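Local coordinates for putative host cell surface-exposed lipoprotein (Streptococcus phage TP-J34, PDB 4EQQ), which forms the ectodomain of a phage lipoprotein that mediates superinfection exclusion, probably by targeting the tape measure protein of an incoming phage, at residues P12-T17 with Q48-Y53; M31-L36 with I60-Q65; S20-Y25 with S38-F43. One frame throughout, in Å; residues are numbered along the deposited sequence.

Contact 1 (P12-T17 with Q48-Y53); sequences PKEYRT and QDASDY
Q48 opens helix 48-57 with its side chain turned away from residues 12-17; its NE2 donates instead to D52 OD1 one turn on, a bond of 2.9 Å that reaches the oxygen from above the carboxylate plane. D49 supplies the first contact. Its side chain runs beside that of Y15 and points the same way, so that D49 CB lies 3.3 Å from Y15 OH. A50 carries the centre: its CA sits over one face of the Y15 ring, 3.9 Å from the centroid and 21° off the normal, a CH-pi contact. The methyl of A50 adds an approach to Y15 CD1 (3.6 Å) and also meets the carboxylate end of E14, whose extended chain brings OE1 to 3.6 Å from A50 CB. That OE1 accepts from S47 N, just ahead of the helix. Y53, one turn beyond D49, has CG anti to the backbone N and presents its ring face to Y15 CD2, which lies 3.4 Å from Y53 CG; the two rings cross obliquely, planes at 40°. P12 CD covers the Y15 face opposite A50, so the ring is held between a proline and a helix backbone. The axes of the short pieces 13-17 and 48-53 come within 8.8 Å at a signed crossing angle of -47°, closing the N-terminal helical unit of a helix-turn-helix fold. With no hydrogen bond across the pair, cohesion rests on an aromatic ring seated against a small alanine, which lets Y15 and A50 bring their CA atoms to 4.8 Å.

Contact 2 (M31-L36 with I60-Q65); sequences MSKEEL and IDYNKQ
Aromatic packing dominates. Y62, with CG anti to its carbonyl carbon (chi1 -67°), points its ring at the first turn of helix 33-42, and K33 crosses it at about a right angle. K33 CB lies over one face, 3.8 Å from the Y62 centroid and 14° off the normal, a CH-pi contact, while the chain bends at chi3 so that K33 CE returns to Y62 CE2 at 3.8 Å. The backbone comes closer still, K33 N being 3.3 Å from Y62 CE1. I60 CG2 takes the opposite face, and M31 O lies in plane at the ring edge, 3.7 Å from Y62 CD1.

Aliphatic contact follows at the tips: L36 CD2 and I60 CD1 reach toward each other to 3.5 Å. L36 CD2 also flanks Y62 OH.

Both segments are helix starts. S32 and E35 form a capping box at the head of helix 33-42, where E35 N donates to S32 OG (3.2 Å) and S32 N returns a nearly straight bond (168°) to E35 OE1, which accepts through its anti lone pair. D61 caps helix 62-77 through weak bonds from N63 N and K64 N to its OD1. The two starts fall in the two successive matches to the host cell surface-exposed lipoprotein family, so the contact joins the earlier and later helical halves of this helix-turn-helix ectodomain near the chain centre.

The polar ends are satisfied outside the two segments. Y62 OH is hydrogen-bonded to V55 O, and K33 NZ forms a salt bridge with E56, both on helix 48-57. S32 OG is hydrogen-bonded to D92 O, while M31 packs on T76 of the second subunit.

Contact 3 (S20-Y25 with S38-F43); sequences SKAKQY and SQLVSF
Helices 13-28 and 33-42 follow each other in the chain and form a helix-turn-helix pair within the first lipoprotein-family region, their segments crossing at 124° with axes 10.9 Å apart. Y25 bridges that wide spacing. Its CG is anti to the carbonyl carbon, which sends the ring across to the second helix, where Q39 meets it at about a right angle. Q39 leaves with CG anti to the backbone N and bends at chi2 (74°). The bend serves two contacts at once: Q39 CG lies over one face of the Y25 ring, 3.7 Å from the centroid, as a CH-pi contact, and the amide curls round to the phenol. There Q39 NE2 donates to Y25 OH at 3.0 Å, close to linear (169°), with the acceptor near the amide plane and the ring and amide planes steeply inclined. D44, just beyond the second segment, is hydrogen-bonded to the same hydroxyl through OD2, so two residues grip it and help fix the ring.

The rest is apolar. L40 slides past Y25 and K21 in opposite directions; its CD2 lies at the Y25 ring edge, 4.0 Å from CE2, and 3.8 Å from K21 CG. The other branch is looser, with L40 CD1 4.2 Å from A22 CB. Along the outer flank of helix 33-42, S38 and S42 are hydrogen-bonded to D75 of the second subunit, so this pair also faces the dimer interface. At the far end, F43, itself exposed, crosses the tyrosine at about a right angle and brings its CD2 to 3.4 Å from Y25 OH.

How the contacts relate
Contact 2 is the buried one, about 17 Å from contact 1 and 11 Å from contact 3 (centre to centre), and of the three it alone joins the two family regions; contacts 1 and 3 are partly buried and both fall in the first. Helix 13-28 serves contacts 1 and 3, helix 33-42 serves contacts 2 and 3. All three centre on a tyrosine ring with a carbon over its face, yet only contact 3 has a clear hydrogen bond across its segments. L36 meets Y25 and A22, connecting contacts 2 and 3, while S51 packs on L40 and V41, connecting contacts 1 and 3. Contacts 2 and 3 also touch the second subunit; contact 1 does not.

Contact 1 (P12-T17 with Q48-Y53)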
loop_
_atom_site.group_PDB
_atom_site.type_symbol
_atom_site.label_atom_id
_atom_site.label_comp_id
_atom_site.label_asym_id
_atom_site.label_seq_id
_atom_site.Cartn_x
_atom_site.Cartn_y
_atom_site.Cartn_z
ATOM N N PRO A 12 -20.631 -2.177 -20.315
ATOM C CA PRO A 12 -19.620 -2.712 -21.236
ATOM C C PRO A 12 -18.717 -3.714 -20.531
ATOM O O PRO A 12 -18.565 -3.649 -19.308
ATOM C CB PRO A 12 -18.832 -1.462 -21.649
ATOM C CG PRO A 12 -19.756 -0.340 -21.416
ATOM C CD PRO A 12 -20.488 -0.715 -20.173
ATOM N N LYS A 13 -18.122 -4.637 -21.308
ATOM C CA LYS A 13 -17.199 -5.648 -20.800
ATOM C C LYS A 13 -16.061 -4.991 -19.985
ATOM O O LYS A 13 -15.719 -5.461 -18.892
ATOM C CB LYS A 13 -16.661 -6.480 -21.978
ATOM C CG LYS A 13 -15.451 -7.364 -21.682
ATOM C CD LYS A 13 -15.757 -8.551 -20.793
ATOM C CE LYS A 13 -14.733 -9.667 -20.895
ATOM N NZ LYS A 13 -13.391 -9.200 -21.350
ATOM N N GLU A 14 -15.534 -3.873 -20.503
ATOM C CA GLU A 14 -14.493 -3.064 -19.878
ATOM C C GLU A 14 -14.833 -2.693 -18.433
ATOM O O GLU A 14 -13.941 -2.710 -17.599
ATOM C CB GLU A 14 -14.271 -1.784 -20.702
ATOM C CG GLU A 14 -13.164 -0.877 -20.187
ATOM C CD GLU A 14 -13.167 0.556 -20.691
ATOM O OE1 GLU A 14 -12.245 1.317 -20.315
ATOM O OE2 GLU A 14 -14.088 0.921 -21.458
ATOM N N TYR A 15 -16.108 -2.340 -18.148
ATOM C CA TYR A 15 -16.533 -1.964 -16.797
ATOM C C TYR A 15 -16.461 -3.190 -15.869
ATOM O O TYR A 15 -16.077 -3.051 -14.706
ATOM C CB TYR A 15 -17.965 -1.406 -16.807
ATOM C CG TYR A 15 -18.168 0.008 -17.329
ATOM C CD1 TYR A 15 -17.421 0.489 -18.399
ATOM C CD2 TYR A 15 -19.224 0.787 -16.877
ATOM C CE1 TYR A 15 -17.656 1.756 -18.936
ATOM C CE2 TYR A 15 -19.468 2.058 -17.403
ATOM C CZ TYR A 15 -18.667 2.548 -18.417
ATOM O OH TYR A 15 -18.925 3.787 -18.956
ATOM N N ARG A 16 -16.830 -4.381 -16.389
ATOM C CA ARG A 16 -16.805 -5.636 -15.611
ATOM C C ARG A 16 -15.363 -6.045 -15.335
ATOM O O ARG A 16 -15.054 -6.485 -14.234
ATOM C CB ARG A 16 -17.582 -6.764 -16.332
ATOM C CG ARG A 16 -19.083 -6.480 -16.441
ATOM C CD ARG A 16 -19.893 -7.713 -16.832
ATOM N NE ARG A 16 -19.645 -8.078 -18.220
ATOM C CZ ARG A 16 -20.354 -7.627 -19.250
ATOM N NH1 ARG A 16 -20.032 -7.981 -20.485
ATOM N NH2 ARG A 16 -21.392 -6.820 -19.051
ATOM N N THR A 17 -14.472 -5.843 -16.311
ATOM C CA THR A 17 -13.044 -6.126 -16.138
ATOM C C THR A 17 -12.454 -5.128 -15.119
ATOM O O THR A 17 -11.619 -5.514 -14.292
ATOM C CB THR A 17 -12.339 -6.158 -17.518
ATOM O OG1 THR A 17 -13.038 -7.095 -18.335
ATOM C CG2 THR A 17 -10.899 -6.644 -17.435
ATOM N N GLN A 48 -12.139 7.142 -17.796
ATOM C CA GLN A 48 -12.634 7.739 -16.561
ATOM C C GLN A 48 -14.011 7.135 -16.178
ATOM O O GLN A 48 -14.249 6.854 -15.006
ATOM C CB GLN A 48 -12.739 9.274 -16.689
ATOM C CG GLN A 48 -12.898 9.976 -15.342
ATOM C CD GLN A 48 -11.713 9.751 -14.423
ATOM O OE1 GLN A 48 -10.577 10.116 -14.736
ATOM N NE2 GLN A 48 -11.959 9.161 -13.266
ATOM N N ASP A 49 -14.899 6.923 -17.162
ATOM C CA ASP A 49 -16.221 6.353 -16.891
ATOM C C ASP A 49 -16.153 4.923 -16.319
ATOM O O ASP A 49 -16.903 4.619 -15.400
ATOM C CB ASP A 49 -17.107 6.398 -18.146
ATOM C CG ASP A 49 -17.578 7.793 -18.533
ATOM O OD1 ASP A 49 -17.535 8.700 -17.672
ATOM O OD2 ASP A 49 -18.054 7.958 -19.662
ATOM N N ALA A 50 -15.296 4.052 -16.885
ATOM C CA ALA A 50 -15.149 2.663 -16.409
ATOM C C ALA A 50 -14.577 2.665 -14.971
ATOM O O ALA A 50 -15.002 1.871 -14.133
ATOM C CB ALA A 50 -14.224 1.888 -17.336
ATOM N N SER A 51 -13.623 3.567 -14.701
ATOM C CA SER A 51 -12.999 3.688 -13.380
ATOM C C SER A 51 -14.016 4.204 -12.367
ATOM O O SER A 51 -14.121 3.629 -11.291
ATOM C CB SER A 51 -11.766 4.582 -13.434
ATOM O OG SER A 51 -11.195 4.680 -12.141
ATOM N N ASP A 52 -14.772 5.266 -12.726
ATOM C CA ASP A 52 -15.842 5.832 -11.895
ATOM C C ASP A 52 -16.905 4.770 -11.589
ATOM O O ASP A 52 -17.363 4.690 -10.455
ATOM C CB ASP A 52 -16.498 7.056 -12.570
ATOM C CG ASP A 52 -15.602 8.285 -12.680
ATOM O OD1 ASP A 52 -14.498 8.293 -12.050
ATOM O OD2 ASP A 52 -15.968 9.204 -13.420
ATOM N N TYR A 53 -17.256 3.932 -12.574
ATOM C CA TYR A 53 -18.207 2.839 -12.353
ATOM C C TYR A 53 -17.619 1.806 -11.379
ATOM O O TYR A 53 -18.296 1.411 -10.426
ATOM C CB TYR A 53 -18.566 2.145 -13.676
ATOM C CG TYR A 53 -19.472 0.944 -13.487
ATOM C CD1 TYR A 53 -20.853 1.106 -13.369
ATOM C CD2 TYR A 53 -18.954 -0.345 -13.412
ATOM C CE1 TYR A 53 -21.689 0.010 -13.168
ATOM C CE2 TYR A 53 -19.780 -1.446 -13.196
ATOM C CZ TYR A 53 -21.149 -1.265 -13.091
ATOM O OH TYR A 53 -21.978 -2.346 -12.922
#

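Contact 2 (M31-L36 with I60-Q65)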
loop_
_atom_site.group_PDB
_atom_site.type_symbol
_atom_site.label_atom_id
_atom_site.label_comp_id
_atom_site.label_asym_id
_atom_site.label_seq_id
_atom_site.Cartn_x
_atom_site.Cartn_y
_atom_site.Cartn_z
ATOM N N MET A 31 -6.442 0.981 -0.694
ATOM C CA MET A 31 -6.736 2.272 -1.315
ATOM C C MET A 31 -8.034 2.903 -0.925
ATOM O O MET A 31 -9.046 2.221 -0.723
ATOM C CB MET A 31 -6.726 2.142 -2.846
ATOM C CG MET A 31 -5.411 1.653 -3.403
ATOM S SD MET A 31 -5.540 1.491 -5.190
ATOM C CE MET A 31 -4.031 0.597 -5.534
ATOM N N SER A 32 -8.028 4.239 -0.935
ATOM C CA SER A 32 -9.237 5.021 -0.750
ATOM C C SER A 32 -9.919 4.977 -2.103
ATOM O O SER A 32 -9.298 4.544 -3.089
ATOM C CB SER A 32 -8.884 6.459 -0.365
ATOM O OG SER A 32 -8.332 7.185 -1.448
ATOM N N LYS A 33 -11.188 5.391 -2.161
ATOM C CA LYS A 33 -11.929 5.441 -3.416
ATOM C C LYS A 33 -11.181 6.287 -4.445
ATOM O O LYS A 33 -11.113 5.902 -5.611
ATOM C CB LYS A 33 -13.328 6.028 -3.176
ATOM C CG LYS A 33 -14.261 5.928 -4.383
ATOM C CD LYS A 33 -15.600 6.638 -4.162
ATOM C CE LYS A 33 -16.495 5.968 -3.144
ATOM N NZ LYS A 33 -17.775 6.713 -2.973
ATOM N N GLU A 34 -10.640 7.455 -4.020
ATOM C CA GLU A 34 -9.935 8.364 -4.934
ATOM C C GLU A 34 -8.602 7.791 -5.444
ATOM O O GLU A 34 -8.268 7.948 -6.616
ATOM C CB GLU A 34 -9.782 9.777 -4.328
ATOM C CG GLU A 34 -11.114 10.474 -4.059
ATOM C CD GLU A 34 -12.158 10.419 -5.160
ATOM O OE1 GLU A 34 -11.799 10.639 -6.336
ATOM O OE2 GLU A 34 -13.337 10.134 -4.848
ATOM N N GLU A 35 -7.880 7.077 -4.572
ATOM C CA GLU A 35 -6.629 6.414 -4.959
ATOM C C GLU A 35 -6.888 5.337 -6.018
ATOM O O GLU A 35 -6.189 5.270 -7.035
ATOM C CB GLU A 35 -5.952 5.805 -3.737
ATOM C CG GLU A 35 -5.163 6.848 -2.972
ATOM C CD GLU A 35 -4.584 6.369 -1.659
ATOM O OE1 GLU A 35 -5.194 5.484 -1.010
ATOM O OE2 GLU A 35 -3.545 6.931 -1.247
ATOM N N LEU A 36 -7.937 4.544 -5.797
ATOM C CA LEU A 36 -8.351 3.463 -6.693
ATOM C C LEU A 36 -8.836 4.008 -8.036
ATOM O O LEU A 36 -8.468 3.476 -9.084
ATOM C CB LEU A 36 -9.424 2.594 -6.011
ATOM C CG LEU A 36 -9.975 1.426 -6.849
ATOM C CD1 LEU A 36 -8.855 0.439 -7.252
ATOM C CD2 LEU A 36 -11.066 0.718 -6.102
ATOM N N ILE A 60 -16.755 -2.644 -2.524
ATOM C CA ILE A 60 -15.666 -2.251 -1.616
ATOM C C ILE A 60 -16.182 -1.474 -0.419
ATOM O O ILE A 60 -16.950 -0.519 -0.576
ATOM C CB ILE A 60 -14.502 -1.518 -2.351
ATOM C CG1 ILE A 60 -13.883 -2.413 -3.449
ATOM C CG2 ILE A 60 -13.426 -1.028 -1.350
ATOM C CD1 ILE A 60 -13.142 -1.669 -4.499
ATOM N N ASP A 61 -15.734 -1.883 0.777
ATOM C CA ASP A 61 -16.026 -1.179 2.009
ATOM C C ASP A 61 -14.788 -0.288 2.283
ATOM O O ASP A 61 -13.768 -0.769 2.775
ATOM C CB ASP A 61 -16.275 -2.165 3.173
ATOM C CG ASP A 61 -16.762 -1.473 4.444
ATOM O OD1 ASP A 61 -16.516 -0.257 4.593
ATOM O OD2 ASP A 61 -17.418 -2.141 5.273
ATOM N N TYR A 62 -14.903 1.009 1.984
ATOM C CA TYR A 62 -13.821 1.976 2.173
ATOM C C TYR A 62 -13.491 2.270 3.635
ATOM O O TYR A 62 -12.375 2.714 3.917
ATOM C CB TYR A 62 -14.069 3.236 1.343
ATOM C CG TYR A 62 -13.981 2.945 -0.138
ATOM C CD1 TYR A 62 -12.750 2.711 -0.752
ATOM C CD2 TYR A 62 -15.128 2.853 -0.917
ATOM C CE1 TYR A 62 -12.669 2.398 -2.105
ATOM C CE2 TYR A 62 -15.056 2.573 -2.279
ATOM C CZ TYR A 62 -13.828 2.338 -2.866
ATOM O OH TYR A 62 -13.771 2.096 -4.215
ATOM N N ASN A 63 -14.432 1.969 4.571
ATOM C CA ASN A 63 -14.164 2.105 6.013
ATOM C C ASN A 63 -13.139 1.039 6.386
ATOM O O ASN A 63 -12.218 1.308 7.150
ATOM C CB ASN A 63 -15.436 1.872 6.846
ATOM C CG ASN A 63 -16.444 2.977 6.716
ATOM O OD1 ASN A 63 -16.109 4.137 6.821
ATOM N ND2 ASN A 63 -17.703 2.640 6.525
ATOM N N LYS A 64 -13.331 -0.184 5.867
ATOM C CA LYS A 64 -12.434 -1.330 6.098
ATOM C C LYS A 64 -11.071 -1.079 5.406
ATOM O O LYS A 64 -10.027 -1.424 5.965
ATOM C CB LYS A 64 -13.116 -2.617 5.605
ATOM C CG LYS A 64 -12.200 -3.805 5.325
ATOM C CD LYS A 64 -11.730 -4.485 6.584
ATOM C CE LYS A 64 -11.083 -5.809 6.285
ATOM N NZ LYS A 64 -10.690 -6.479 7.540
ATOM N N GLN A 65 -11.083 -0.457 4.209
ATOM C CA GLN A 65 -9.847 -0.105 3.500
ATOM C C GLN A 65 -9.033 0.880 4.352
ATOM O O GLN A 65 -7.821 0.736 4.459
ATOM C CB GLN A 65 -10.154 0.549 2.131
ATOM C CG GLN A 65 -10.793 -0.378 1.108
ATOM C CD GLN A 65 -9.906 -1.538 0.768
ATOM O OE1 GLN A 65 -10.205 -2.679 1.087
ATOM N NE2 GLN A 65 -8.803 -1.273 0.111
#

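Contact 3 (S20-Y25 with S38-F43)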
loop_
_atom_site.group_PDB
_atom_site.type_symbol
_atom_site.label_atom_id
_atom_site.label_comp_id
_atom_site.label_asym_id
_atom_site.label_seq_id
_atom_site.Cartn_x
_atom_site.Cartn_y
_atom_site.Cartn_z
ATOM N N SER A 20 -13.374 -6.256 -11.606
ATOM C CA SER A 20 -12.505 -7.386 -11.238
ATOM C C SER A 20 -11.129 -6.853 -10.768
ATOM O O SER A 20 -10.606 -7.280 -9.732
ATOM C CB SER A 20 -12.333 -8.308 -12.448
ATOM O OG SER A 20 -11.456 -9.365 -12.103
ATOM N N LYS A 21 -10.571 -5.895 -11.520
ATOM C CA LYS A 21 -9.292 -5.272 -11.199
ATOM C C LYS A 21 -9.391 -4.452 -9.886
ATOM O O LYS A 21 -8.507 -4.556 -9.043
ATOM C CB LYS A 21 -8.817 -4.404 -12.382
ATOM C CG LYS A 21 -7.417 -3.811 -12.249
ATOM C CD LYS A 21 -6.295 -4.841 -11.932
ATOM C CE LYS A 21 -5.945 -5.745 -13.089
ATOM N NZ LYS A 21 -4.682 -6.490 -12.845
ATOM N N ALA A 22 -10.494 -3.691 -9.697
ATOM C CA ALA A 22 -10.729 -2.892 -8.485
ATOM C C ALA A 22 -10.733 -3.792 -7.230
ATOM O O ALA A 22 -10.115 -3.440 -6.223
ATOM C CB ALA A 22 -12.044 -2.129 -8.598
ATOM N N LYS A 23 -11.407 -4.964 -7.316
ATOM C CA LYS A 23 -11.474 -5.959 -6.237
ATOM C C LYS A 23 -10.083 -6.487 -5.882
ATOM O O LYS A 23 -9.790 -6.695 -4.718
ATOM C CB LYS A 23 -12.366 -7.129 -6.648
ATOM C CG LYS A 23 -13.838 -6.812 -6.622
ATOM C CD LYS A 23 -14.670 -7.976 -7.177
ATOM C CE LYS A 23 -16.154 -7.693 -7.100
ATOM N NZ LYS A 23 -16.636 -7.766 -5.703
ATOM N N GLN A 24 -9.243 -6.716 -6.894
ATOM C CA GLN A 24 -7.855 -7.176 -6.735
ATOM C C GLN A 24 -7.046 -6.124 -5.961
ATOM O O GLN A 24 -6.413 -6.445 -4.958
ATOM C CB GLN A 24 -7.254 -7.376 -8.127
ATOM C CG GLN A 24 -6.254 -8.474 -8.259
ATOM C CD GLN A 24 -6.082 -8.781 -9.729
ATOM O OE1 GLN A 24 -6.929 -9.420 -10.366
ATOM N NE2 GLN A 24 -5.030 -8.250 -10.323
ATOM N N TYR A 25 -7.123 -4.857 -6.386
ATOM C CA TYR A 25 -6.440 -3.759 -5.706
ATOM C C TYR A 25 -6.878 -3.602 -4.261
ATOM O O TYR A 25 -6.021 -3.476 -3.391
ATOM C CB TYR A 25 -6.649 -2.429 -6.442
ATOM C CG TYR A 25 -5.828 -2.288 -7.692
ATOM C CD1 TYR A 25 -4.442 -2.443 -7.664
ATOM C CD2 TYR A 25 -6.417 -1.906 -8.894
ATOM C CE1 TYR A 25 -3.673 -2.291 -8.816
ATOM C CE2 TYR A 25 -5.653 -1.702 -10.039
ATOM C CZ TYR A 25 -4.283 -1.906 -9.998
ATOM O OH TYR A 25 -3.538 -1.710 -11.123
ATOM N N SER A 38 -7.948 6.831 -9.515
ATOM C CA SER A 38 -6.741 7.304 -10.182
ATOM C C SER A 38 -5.905 6.104 -10.687
ATOM O O SER A 38 -5.469 6.112 -11.832
ATOM C CB SER A 38 -5.937 8.185 -9.237
ATOM O OG SER A 38 -4.704 8.557 -9.834
ATOM N N GLN A 39 -5.736 5.052 -9.860
ATOM C CA GLN A 39 -4.989 3.847 -10.236
ATOM C C GLN A 39 -5.545 3.189 -11.521
ATOM O O GLN A 39 -4.770 2.861 -12.425
ATOM C CB GLN A 39 -5.004 2.829 -9.084
ATOM C CG GLN A 39 -4.269 1.519 -9.398
ATOM C CD GLN A 39 -2.759 1.644 -9.406
ATOM O OE1 GLN A 39 -2.184 2.558 -8.823
ATOM N NE2 GLN A 39 -2.076 0.703 -10.044
ATOM N N LEU A 40 -6.881 2.979 -11.583
ATOM C CA LEU A 40 -7.527 2.334 -12.734
ATOM C C LEU A 40 -7.312 3.092 -14.044
ATOM O O LEU A 40 -7.173 2.471 -15.098
ATOM C CB LEU A 40 -9.024 2.073 -12.483
ATOM C CG LEU A 40 -9.363 1.060 -11.373
ATOM C CD1 LEU A 40 -10.830 1.181 -10.962
ATOM C CD2 LEU A 40 -9.030 -0.411 -11.785
ATOM N N VAL A 41 -7.285 4.420 -13.974
ATOM C CA VAL A 41 -7.050 5.273 -15.148
ATOM C C VAL A 41 -5.538 5.345 -15.461
ATOM O O VAL A 41 -5.130 5.054 -16.573
ATOM C CB VAL A 41 -7.670 6.690 -14.957
ATOM C CG1 VAL A 41 -7.244 7.650 -16.075
ATOM C CG2 VAL A 41 -9.191 6.622 -14.875
ATOM N N SER A 42 -4.724 5.731 -14.475
ATOM C CA SER A 42 -3.291 5.965 -14.640
ATOM C C SER A 42 -2.462 4.711 -14.946
ATOM O O SER A 42 -1.570 4.763 -15.794
ATOM C CB SER A 42 -2.743 6.720 -13.429
ATOM O OG SER A 42 -1.409 7.142 -13.634
ATOM N N PHE A 43 -2.726 3.606 -14.258
ATOM C CA PHE A 43 -1.961 2.383 -14.502
ATOM C C PHE A 43 -2.615 1.446 -15.513
ATOM O O PHE A 43 -1.970 1.045 -16.480
ATOM C CB PHE A 43 -1.658 1.637 -13.193
ATOM C CG PHE A 43 -0.760 0.426 -13.383
ATOM C CD1 PHE A 43 0.614 0.574 -13.517
ATOM C CD2 PHE A 43 -1.298 -0.852 -13.482
ATOM C CE1 PHE A 43 1.436 -0.541 -13.733
ATOM C CE2 PHE A 43 -0.477 -1.963 -13.696
ATOM C CZ PHE A 43 0.885 -1.802 -13.805
#